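Local coordinates for YkuI protein (Bacillus subtilis, PDB 2BAS) that carries an EAL domain that binds the second messenger cyclic di-GMP and probably hydrolyses it as a phosphodiesterase, at residues D98-A103 against L107-N112. Sequence-based numbering, arbitrary orientation.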
loop_
_atom_site.group_PDB
_atom_site.type_symbol
_atom_site.label_atom_id
_atom_site.label_comp_id
_atom_site.label_asym_id
_atom_site.label_seq_id
_atom_site.Cartn_x
_atom_site.Cartn_y
_atom_site.Cartn_z
ATOM N N ASP A 98 -22.672 -1.653 31.809
ATOM C CA ASP A 98 -23.835 -1.227 32.580
ATOM C C ASP A 98 -24.278 0.171 32.121
ATOM O O ASP A 98 -25.463 0.394 31.864
ATOM C CB ASP A 98 -23.563 -1.260 34.098
ATOM C CG ASP A 98 -23.558 -2.683 34.678
ATOM O OD1 ASP A 98 -23.581 -3.666 33.910
ATOM O OD2 ASP A 98 -23.524 -2.823 35.917
ATOM N N ARG A 99 -23.326 1.095 31.991
ATOM C CA ARG A 99 -23.632 2.453 31.537
ATOM C C ARG A 99 -24.235 2.447 30.134
ATOM O O ARG A 99 -25.224 3.141 29.888
ATOM C CB ARG A 99 -22.393 3.356 31.616
ATOM C CG ARG A 99 -22.578 4.779 31.099
ATOM C CD ARG A 99 -23.614 5.572 31.880
ATOM N NE ARG A 99 -24.348 6.493 31.007
ATOM C CZ ARG A 99 -24.162 7.812 30.948
ATOM N NH1 ARG A 99 -23.267 8.406 31.732
ATOM N NH2 ARG A 99 -24.885 8.543 30.110
ATOM N N PHE A 100 -23.650 1.651 29.233
ATOM C CA PHE A 100 -24.169 1.490 27.867
ATOM C C PHE A 100 -25.616 0.981 27.823
ATOM O O PHE A 100 -26.409 1.445 26.998
ATOM C CB PHE A 100 -23.266 0.578 27.026
ATOM C CG PHE A 100 -22.066 1.276 26.434
ATOM C CD1 PHE A 100 -20.802 1.113 26.988
ATOM C CD2 PHE A 100 -22.198 2.091 25.315
ATOM C CE1 PHE A 100 -19.683 1.757 26.437
ATOM C CE2 PHE A 100 -21.087 2.735 24.757
ATOM C CZ PHE A 100 -19.831 2.567 25.320
ATOM N N LEU A 101 -25.961 0.046 28.714
ATOM C CA LEU A 101 -27.325 -0.496 28.796
ATOM C C LEU A 101 -28.398 0.586 29.002
ATOM O O LEU A 101 -29.588 0.324 28.821
ATOM C CB LEU A 101 -27.443 -1.547 29.910
ATOM C CG LEU A 101 -27.062 -3.023 29.735
ATOM C CD1 LEU A 101 -27.311 -3.757 31.049
ATOM C CD2 LEU A 101 -27.835 -3.696 28.612
ATOM N N GLU A 102 -27.966 1.789 29.382
ATOM C CA GLU A 102 -28.869 2.918 29.603
ATOM C C GLU A 102 -28.931 3.859 28.401
ATOM O O GLU A 102 -29.962 4.473 28.141
ATOM C CB GLU A 102 -28.466 3.708 30.856
ATOM C CG GLU A 102 -28.344 2.880 32.142
ATOM C CD GLU A 102 -29.624 2.147 32.529
ATOM O OE1 GLU A 102 -30.709 2.775 32.561
ATOM O OE2 GLU A 102 -29.534 0.936 32.823
ATOM N N ALA A 103 -27.829 3.963 27.668
ATOM C CA ALA A 103 -27.749 4.872 26.522
ATOM C C ALA A 103 -28.358 4.310 25.233
ATOM O O ALA A 103 -29.042 3.289 25.245
ATOM C CB ALA A 103 -26.312 5.290 26.293
ATOM N N LEU A 107 -24.899 2.715 19.681
ATOM C CA LEU A 107 -23.553 3.178 19.986
ATOM C C LEU A 107 -22.550 2.031 19.892
ATOM O O LEU A 107 -22.815 0.918 20.340
ATOM C CB LEU A 107 -23.500 3.822 21.381
ATOM C CG LEU A 107 -24.086 5.228 21.603
ATOM C CD1 LEU A 107 -23.882 5.665 23.032
ATOM C CD2 LEU A 107 -23.485 6.271 20.674
ATOM N N LEU A 108 -21.411 2.303 19.279
ATOM C CA LEU A 108 -20.355 1.307 19.188
ATOM C C LEU A 108 -19.603 1.292 20.510
ATOM O O LEU A 108 -19.489 2.330 21.162
ATOM C CB LEU A 108 -19.414 1.618 18.014
ATOM C CG LEU A 108 -20.041 1.505 16.612
ATOM C CD1 LEU A 108 -19.181 2.176 15.530
ATOM C CD2 LEU A 108 -20.345 0.063 16.220
ATOM N N ILE A 109 -19.113 0.119 20.910
ATOM C CA ILE A 109 -18.326 -0.016 22.140
ATOM C C ILE A 109 -16.889 -0.439 21.801
ATOM O O ILE A 109 -16.635 -1.606 21.465
ATOM C CB ILE A 109 -18.978 -1.025 23.150
ATOM C CG1 ILE A 109 -20.443 -0.671 23.427
ATOM C CG2 ILE A 109 -18.199 -1.064 24.454
ATOM C CD1 ILE A 109 -21.240 -1.771 24.129
ATOM N N PHE A 110 -15.959 0.515 21.875
ATOM C CA PHE A 110 -14.536 0.251 21.608
ATOM C C PHE A 110 -13.781 -0.124 22.890
ATOM O O PHE A 110 -13.624 0.695 23.807
ATOM C CB PHE A 110 -13.863 1.466 20.968
ATOM C CG PHE A 110 -14.280 1.737 19.547
ATOM C CD1 PHE A 110 -15.501 2.351 19.263
ATOM C CD2 PHE A 110 -13.426 1.419 18.489
ATOM C CE1 PHE A 110 -15.880 2.622 17.937
ATOM C CE2 PHE A 110 -13.804 1.674 17.169
ATOM C CZ PHE A 110 -15.037 2.287 16.892
HETATM N N MSE A 111 -13.312 -1.366 22.940
HETATM C CA MSE A 111 -12.556 -1.871 24.077
HETATM C C MSE A 111 -11.181 -2.366 23.644
HETATM O O MSE A 111 -11.070 -3.315 22.866
HETATM C CB MSE A 111 -13.304 -3.024 24.732
HETATM C CG MSE A 111 -14.637 -2.678 25.352
HETATM SE SE MSE A 111 -15.659 -4.315 25.726
HETATM C CE MSE A 111 -15.656 -5.120 23.889
ATOM N N ASN A 112 -10.142 -1.724 24.162
ATOM C CA ASN A 112 -8.750 -2.074 23.857
ATOM C C ASN A 112 -8.277 -3.186 24.774
ATOM O O ASN A 112 -8.033 -2.965 25.959
ATOM C CB ASN A 112 -7.853 -0.850 24.032
ATOM C CG ASN A 112 -6.443 -1.067 23.518
ATOM O OD1 ASN A 112 -6.119 -2.106 22.931
ATOM N ND2 ASN A 112 -5.589 -0.069 23.731
#
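L107, just ahead of strand 108-112, meets both F100 on helix 82-100 and A103 in the loop beyond. Its CD1 methyl lies 4.1 Å from CB of A103, while its CB sits at the edge of the F100 ring, near the ring plane, 4.3 Å from CE2. The L107 carbonyl oxygen is held by NE of R142. At L108 the side chain points away from the helix and only the backbone takes part: its carbonyl oxygen stands obliquely to the ring, 4.0 Å from F100 CE2. I109 makes the central contact. Its CG1 rests over the middle of one face of the F100 ring, 3.6 Å from the centroid and 6° off the ring normal, a CH-pi contact. The two methyls reach different parts of the ring: CG2 comes to 3.8 Å from F100 CE1, and CD1 to 3.9 Å from F100 CG. With CG anti to its carbonyl carbon (chi1 -82°), F100 carries its ring across to the strand. Replacing this phenylalanine by an alanine is likely to strip CG1 of I109 of its aromatic cover and open a gap between helix and strand. No hydrogen bond joins the two segments, so apolar packing carries the contact. Around it, F100 also touches Y56 and V58 of the parallel neighbour strand 53-64, and its ring meets that of F264 with the planes at about 50°. A helix packing onto the strand that follows it, beside a parallel neighbour, is the helix-to-strand half of a beta-alpha-beta crossover, the repeating element of the TIM-barrel-like EAL fold.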